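Local structure of Plm1 (Streptomyces sp. HK803, 4HXY) at residues P35-S40 / E133-A138; G362-G367 / P389-A394. The protein binds NADPH and, as the ketoreductase of the first phoslactomycin polyketide synthase module, probably reduces the beta-keto group of the growing chain to a hydroxyl. All coordinates share one frame; numbering follows the deposited sequence. Where two conformers were deposited one is given.

Contact 1 (P35-S40 / E133-A138); sequences PPALGS and ERIDDA
Ile135 pushes its side chain against the short helix 36-39 and the Pro35 that precedes it, meeting three apolar residues with two of its branches, CD1 and CG2; Leu38 touches both. Its CD1 end lies 3.5 Å from CG of Pro35. The same methyl is 3.6 Å from CG of Leu38. The CG2 branch lies 3.7 Å from CB of Ala37. CG1 stands anti to the carbonyl carbon (chi1 -60°), which sets it and CG2 on different sides, and the extended chain beyond (chi2 167°) carries CD1 toward Pro35 and Leu38. A beta-branched residue suits this place because it offers two separate arms. Leu38 runs across Ile135 at about a right angle and receives both of them on its forked end; an alanine here would probably open a gap beside CD1 and CG2 of Ile135 and strip helix 137-148 of the apolar contact that Leu38 makes with Leu143. Ala37 is small enough to let the two backbones come within 6.3 Å, measured from its CA to CA of Ile135.

Farther out, Pro35 occupies the N-cap position, and its carbonyl O accepts from the N atoms of both Leu38 and Gly39, closing the helix's first turn. Arg140 hydrogen-bonds Ala37 O and Ser40 OG. Asp136 N-caps helix 137-148, its side chain accepting from a backbone N just beyond the segment, and OD1 also pairs with OG1 of Thr139. Parallel strands 28-32, 59-63, 85-90 and 125-131 with their helices are consistent with the truncated Rossmann-like structural subdomain of modular ketoreductases.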
loop_
_atom_site.group_PDB
_atom_site.type_symbol
_atom_site.label_atom_id
_atom_site.label_comp_id
_atom_site.label_asym_id
_atom_site.label_seq_id
_atom_site.Cartn_x
_atom_site.Cartn_y
_atom_site.Cartn_z
ATOM N N PRO A 35 -22.308 9.240 5.889
ATOM C CA PRO A 35 -23.464 9.507 5.051
ATOM C C PRO A 35 -24.771 9.337 5.802
ATOM O O PRO A 35 -24.802 8.714 6.858
ATOM C CB PRO A 35 -23.335 8.473 3.939
ATOM C CG PRO A 35 -22.646 7.348 4.574
ATOM C CD PRO A 35 -21.655 7.969 5.524
ATOM N N PRO A 36 -25.843 9.903 5.264
ATOM C CA PRO A 36 -27.100 9.880 6.012
ATOM C C PRO A 36 -27.616 8.498 6.383
ATOM O O PRO A 36 -28.148 8.343 7.484
ATOM C CB PRO A 36 -28.087 10.625 5.096
ATOM C CG PRO A 36 -27.322 11.029 3.883
ATOM C CD PRO A 36 -25.870 10.866 4.150
ATOM N N ALA A 37 -27.439 7.507 5.506
ATOM C CA ALA A 37 -27.925 6.148 5.786
ATOM C C ALA A 37 -27.200 5.483 6.956
ATOM O O ALA A 37 -27.714 4.525 7.536
ATOM C CB ALA A 37 -27.823 5.265 4.555
ATOM N N LEU A 38 -26.005 5.964 7.282
ATOM C CA LEU A 38 -25.323 5.512 8.506
ATOM C C LEU A 38 -25.556 6.412 9.726
ATOM O O LEU A 38 -25.645 5.903 10.844
ATOM C CB LEU A 38 -23.825 5.362 8.261
ATOM C CG LEU A 38 -23.442 4.369 7.174
ATOM C CD1 LEU A 38 -21.908 4.273 7.079
ATOM C CD2 LEU A 38 -24.041 2.987 7.364
ATOM N N GLY A 39 -25.626 7.726 9.539
ATOM C CA GLY A 39 -25.889 8.640 10.650
ATOM C C GLY A 39 -27.176 8.277 11.383
ATOM O O GLY A 39 -27.312 8.502 12.596
ATOM N N SER A 40 -28.124 7.717 10.632
ATOM C CA SER A 40 -29.437 7.352 11.171
ATOM C C SER A 40 -29.430 6.109 12.058
ATOM O O SER A 40 -30.459 5.778 12.662
ATOM C CB SER A 40 -30.441 7.185 10.029
ATOM O OG SER A 40 -30.092 6.085 9.198
ATOM N N GLU A 133 -20.900 1.101 -1.865
ATOM C CA GLU A 133 -21.219 2.498 -2.126
ATOM C C GLU A 133 -22.661 2.818 -1.722
ATOM O O GLU A 133 -22.911 3.762 -0.967
ATOM C CB GLU A 133 -21.007 2.809 -3.609
ATOM C CG GLU A 133 -19.562 2.987 -4.043
ATOM C CD GLU A 133 -19.123 4.448 -4.045
ATOM O OE1 GLU A 133 -19.107 5.062 -5.138
ATOM O OE2 GLU A 133 -18.810 4.986 -2.960
ATOM N N ARG A 134 -23.603 2.021 -2.213
ATOM C CA ARG A 134 -25.013 2.192 -1.893
ATOM C C ARG A 134 -25.308 1.471 -0.591
ATOM O O ARG A 134 -25.187 0.258 -0.503
ATOM C CB ARG A 134 -25.896 1.680 -3.030
ATOM C CG ARG A 134 -27.409 1.647 -2.721
ATOM C CD ARG A 134 -27.961 3.002 -2.279
ATOM N NE ARG A 134 -27.692 4.072 -3.223
ATOM C CZ ARG A 134 -28.422 4.368 -4.300
ATOM N NH1 ARG A 134 -29.514 3.662 -4.591
ATOM N NH2 ARG A 134 -28.084 5.383 -5.091
ATOM N N ILE A 135 -25.659 2.243 0.425
ATOM C CA ILE A 135 -25.983 1.686 1.722
ATOM C C ILE A 135 -27.453 1.289 1.765
ATOM O O ILE A 135 -28.340 2.116 1.961
ATOM C CB ILE A 135 -25.630 2.672 2.829
ATOM C CG1 ILE A 135 -24.127 2.966 2.779
ATOM C CG2 ILE A 135 -25.975 2.076 4.197
ATOM C CD1 ILE A 135 -23.704 4.142 3.610
ATOM N N ASP A 136 -27.693 0.008 1.551
ATOM C CA ASP A 136 -29.028 -0.550 1.701
ATOM C C ASP A 136 -29.252 -0.976 3.154
ATOM O O ASP A 136 -28.355 -0.857 4.000
ATOM C CB ASP A 136 -29.265 -1.681 0.683
ATOM C CG ASP A 136 -28.297 -2.856 0.837
ATOM O OD1 ASP A 136 -27.558 -2.933 1.840
ATOM O OD2 ASP A 136 -28.276 -3.706 -0.077
ATOM N N ASP A 137 -30.460 -1.445 3.462
ATOM C CA ASP A 137 -30.774 -1.887 4.822
ATOM C C ASP A 137 -29.874 -3.027 5.310
ATOM O O ASP A 137 -29.513 -3.075 6.492
ATOM C CB ASP A 137 -32.263 -2.289 4.942
ATOM C CG ASP A 137 -33.179 -1.118 5.339
ATOM O OD1 ASP A 137 -32.764 -0.207 6.116
ATOM O OD2 ASP A 137 -34.348 -1.121 4.878
ATOM N N ALA A 138 -29.513 -3.948 4.421
ATOM C CA ALA A 138 -28.635 -5.061 4.765
ATOM C C ALA A 138 -27.270 -4.532 5.214
ATOM O O ALA A 138 -26.692 -5.011 6.183
ATOM C CB ALA A 138 -28.462 -5.992 3.577
#

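Contact 2 (G362-G367 / P389-A394); sequences GPWAGG and PAALQA. With NDP (NADPH dihydro-nicotinamide-adenine-dinucleotide phosphate), chain C.
The backbone N of Trp364 gives its proton to the carboxamide oxygen O7N of NADPH, at 2.8 Å and with a nearly straight N-H...O angle of 165°. Beside this bond, Gly362 O approaches the nicotinamide carbon C4N to 3.3 Å, and CA of Pro363 lies equally near O7N, so consecutive residues line the nicotinamide end of the cofactor.

The indole of Trp364 turns to the helix 388-400. CB of Ala391 sits over one face of its six-membered ring in a CH-pi contact, 3.4 Å from the centroid and only 7° off the normal; a methyl is small enough to let the ring settle this close to the helix. Leu392 instead comes to the ring's edge, its CD2 4.2 Å from CH2 of Trp364. With CG anti to the carbonyl carbon (chi1 -75°), the ring reaches the helix while the amide serves the cofactor. Trp361 meets the indole edge-to-face, and Leu199 and His202 of helix 198-210 also touch it.

C4N is the carbon that gives up hydride in NADPH, so a carboxamide held by a buried, packed residue probably helps fix the ring's rotation for transfer to a ketone.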
loop_
_atom_site.group_PDB
_atom_site.type_symbol
_atom_site.label_atom_id
_atom_site.label_comp_id
_atom_site.label_asym_id
_atom_site.label_seq_id
_atom_site.Cartn_x
_atom_site.Cartn_y
_atom_site.Cartn_z
ATOM N N GLY A 362 9.140 -7.220 1.438
ATOM C CA GLY A 362 9.910 -7.091 2.667
ATOM C C GLY A 362 11.229 -6.385 2.441
ATOM O O GLY A 362 11.548 -5.963 1.332
ATOM N N PRO A 363 12.030 -6.254 3.505
ATOM C CA PRO A 363 13.286 -5.555 3.399
ATOM C C PRO A 363 14.212 -6.268 2.435
ATOM O O PRO A 363 14.184 -7.502 2.332
ATOM C CB PRO A 363 13.835 -5.587 4.827
ATOM C CG PRO A 363 13.126 -6.726 5.488
ATOM C CD PRO A 363 11.772 -6.746 4.869
ATOM N N TRP A 364 15.002 -5.480 1.710
ATOM C CA TRP A 364 16.081 -6.000 0.871
ATOM C C TRP A 364 17.432 -5.753 1.508
ATOM O O TRP A 364 17.657 -4.736 2.158
ATOM C CB TRP A 364 16.134 -5.231 -0.440
ATOM C CG TRP A 364 15.066 -5.525 -1.467
ATOM C CD1 TRP A 364 13.707 -5.619 -1.274
ATOM C CD2 TRP A 364 15.282 -5.648 -2.873
ATOM N NE1 TRP A 364 13.077 -5.824 -2.483
ATOM C CE2 TRP A 364 14.019 -5.834 -3.481
ATOM C CE3 TRP A 364 16.422 -5.638 -3.676
ATOM C CZ2 TRP A 364 13.874 -6.019 -4.850
ATOM C CZ3 TRP A 364 16.269 -5.792 -5.057
ATOM C CH2 TRP A 364 15.002 -5.985 -5.625
ATOM N N ALA A 365 18.349 -6.672 1.270
ATOM C CA ALA A 365 19.763 -6.465 1.587
ATOM C C ALA A 365 20.361 -5.556 0.519
ATOM O O ALA A 365 19.750 -5.335 -0.527
ATOM C CB ALA A 365 20.481 -7.818 1.581
ATOM N N GLY A 366 21.557 -5.031 0.774
ATOM C CA GLY A 366 22.382 -4.445 -0.311
ATOM C C GLY A 366 22.251 -2.963 -0.617
ATOM O O GLY A 366 22.637 -2.507 -1.717
ATOM N N GLY A 367 21.709 -2.201 0.327
ATOM C CA GLY A 367 21.659 -0.735 0.202
ATOM C C GLY A 367 20.283 -0.197 -0.126
ATOM O O GLY A 367 19.369 -0.950 -0.460
ATOM N N PRO A 389 19.983 -11.387 -5.347
ATOM C CA PRO A 389 19.600 -12.340 -6.388
ATOM C C PRO A 389 18.203 -12.940 -6.190
ATOM O O PRO A 389 17.436 -13.110 -7.158
ATOM C CB PRO A 389 20.673 -13.438 -6.269
ATOM C CG PRO A 389 21.853 -12.742 -5.591
ATOM C CD PRO A 389 21.219 -11.786 -4.644
ATOM N N ALA A 390 17.881 -13.264 -4.941
ATOM C CA ALA A 390 16.580 -13.839 -4.608
ATOM C C ALA A 390 15.461 -12.841 -4.891
ATOM O O ALA A 390 14.389 -13.214 -5.391
ATOM C CB ALA A 390 16.544 -14.265 -3.152
ATOM N N ALA A 391 15.686 -11.577 -4.541
ATOM C CA ALA A 391 14.675 -10.555 -4.751
ATOM C C ALA A 391 14.408 -10.331 -6.236
ATOM O O ALA A 391 13.266 -10.228 -6.688
ATOM C CB ALA A 391 15.099 -9.251 -4.086
ATOM N N LEU A 392 15.486 -10.248 -7.009
ATOM C CA LEU A 392 15.345 -10.019 -8.439
ATOM C C LEU A 392 14.663 -11.203 -9.132
ATOM O O LEU A 392 13.893 -11.014 -10.095
ATOM C CB LEU A 392 16.716 -9.704 -9.059
ATOM C CG LEU A 392 17.271 -8.320 -8.724
ATOM C CD1 LEU A 392 18.747 -8.208 -9.160
ATOM C CD2 LEU A 392 16.436 -7.198 -9.340
ATOM N N GLN A 393 14.946 -12.421 -8.683
ATOM C CA GLN A 393 14.277 -13.588 -9.244
ATOM C C GLN A 393 12.789 -13.529 -8.925
ATOM O O GLN A 393 11.951 -13.757 -9.801
ATOM C CB GLN A 393 14.877 -14.889 -8.731
ATOM C CG GLN A 393 14.143 -16.120 -9.235
ATOM C CD GLN A 393 14.332 -16.352 -10.715
ATOM O OE1 GLN A 393 15.403 -16.782 -11.154
ATOM N NE2 GLN A 393 13.288 -16.083 -11.498
ATOM N N ALA A 394 12.452 -13.159 -7.691
ATOM C CA ALA A 394 11.044 -13.041 -7.325
ATOM C C ALA A 394 10.355 -11.937 -8.108
ATOM O O ALA A 394 9.192 -12.062 -8.464
ATOM C CB ALA A 394 10.900 -12.812 -5.801
HETATM P PA NDP C . 16.219 4.776 -2.168
HETATM O O1A NDP C . 17.619 4.295 -2.354
HETATM O O2A NDP C . 15.983 5.958 -1.277
HETATM O O5B NDP C . 15.582 5.092 -3.598
HETATM C C5B NDP C . 14.460 5.943 -3.705
HETATM C C4B NDP C . 14.579 6.713 -4.988
HETATM O O4B NDP C . 13.449 7.542 -5.169
HETATM C C3B NDP C . 15.770 7.641 -5.016
HETATM O O3B NDP C . 16.465 7.417 -6.259
HETATM C C2B NDP C . 15.191 9.036 -4.971
HETATM O O2B NDP C . 16.118 9.840 -5.671
HETATM C C1B NDP C . 13.860 8.794 -5.676
HETATM N N9A NDP C . 12.827 9.804 -5.482
HETATM C C8A NDP C . 12.265 10.236 -4.300
HETATM N N7A NDP C . 11.360 11.201 -4.574
HETATM C C5A NDP C . 11.316 11.374 -5.935
HETATM C C6A NDP C . 10.581 12.196 -6.773
HETATM N N6A NDP C . 9.672 13.071 -6.357
HETATM N N1A NDP C . 10.816 12.115 -8.135
HETATM C C2A NDP C . 11.734 11.208 -8.651
HETATM N N3A NDP C . 12.471 10.392 -7.832
HETATM C C4A NDP C . 12.243 10.485 -6.494
HETATM O O3 NDP C . 15.274 3.598 -1.609
HETATM P PN NDP C . 15.241 2.074 -2.041
HETATM O O1N NDP C . 15.463 1.285 -0.808
HETATM O O2N NDP C . 16.049 1.767 -3.237
HETATM O O5D NDP C . 13.689 1.821 -2.327
HETATM C C5D NDP C . 13.108 2.118 -3.570
HETATM C C4D NDP C . 11.643 1.718 -3.520
HETATM O O4D NDP C . 11.502 0.403 -3.008
HETATM C C3D NDP C . 10.840 2.614 -2.607
HETATM O O3D NDP C . 9.664 2.998 -3.255
HETATM C C2D NDP C . 10.505 1.753 -1.407
HETATM O O2D NDP C . 9.294 2.118 -0.778
HETATM C C1D NDP C . 10.508 0.362 -2.006
HETATM N N1N NDP C . 10.869 -0.662 -1.017
HETATM C C2N NDP C . 12.149 -0.767 -0.552
HETATM C C3N NDP C . 12.490 -1.618 0.500
HETATM C C7N NDP C . 13.890 -1.785 0.948
HETATM O O7N NDP C . 14.114 -2.812 1.838
HETATM N N7N NDP C . 14.902 -1.007 0.597
HETATM C C4N NDP C . 11.491 -2.670 0.903
HETATM C C5N NDP C . 10.128 -2.475 0.327
HETATM C C6N NDP C . 9.877 -1.506 -0.616
HETATM P P2B NDP C . 16.117 11.439 -5.611
HETATM O O1X NDP C . 17.369 11.841 -6.355
HETATM O O2X NDP C . 16.140 11.929 -4.157
HETATM O O3X NDP C . 14.894 11.972 -6.235
#

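In the fold
Contacts 1 and 2 lie on opposite sides of the chain's centre, their own centres 45 Å apart and their nearest atoms about 31 Å apart, so neither can touch the other. They follow in series along the sequence: 35-40 and 133-138 are already joined before 362-367 begins. Contact 2 belongs to the cofactor site of the NADPH-binding Rossmann-type half, where Leu199, Tyr335 and Lys300 are among the other residues that bond NADPH. Contact 1, partly buried, its centre about 27 Å from the chain's centre, packs the N-terminal half at a distance from that pocket. Strand 6-14 links the halves, pairing with both 167-175 and 408-412.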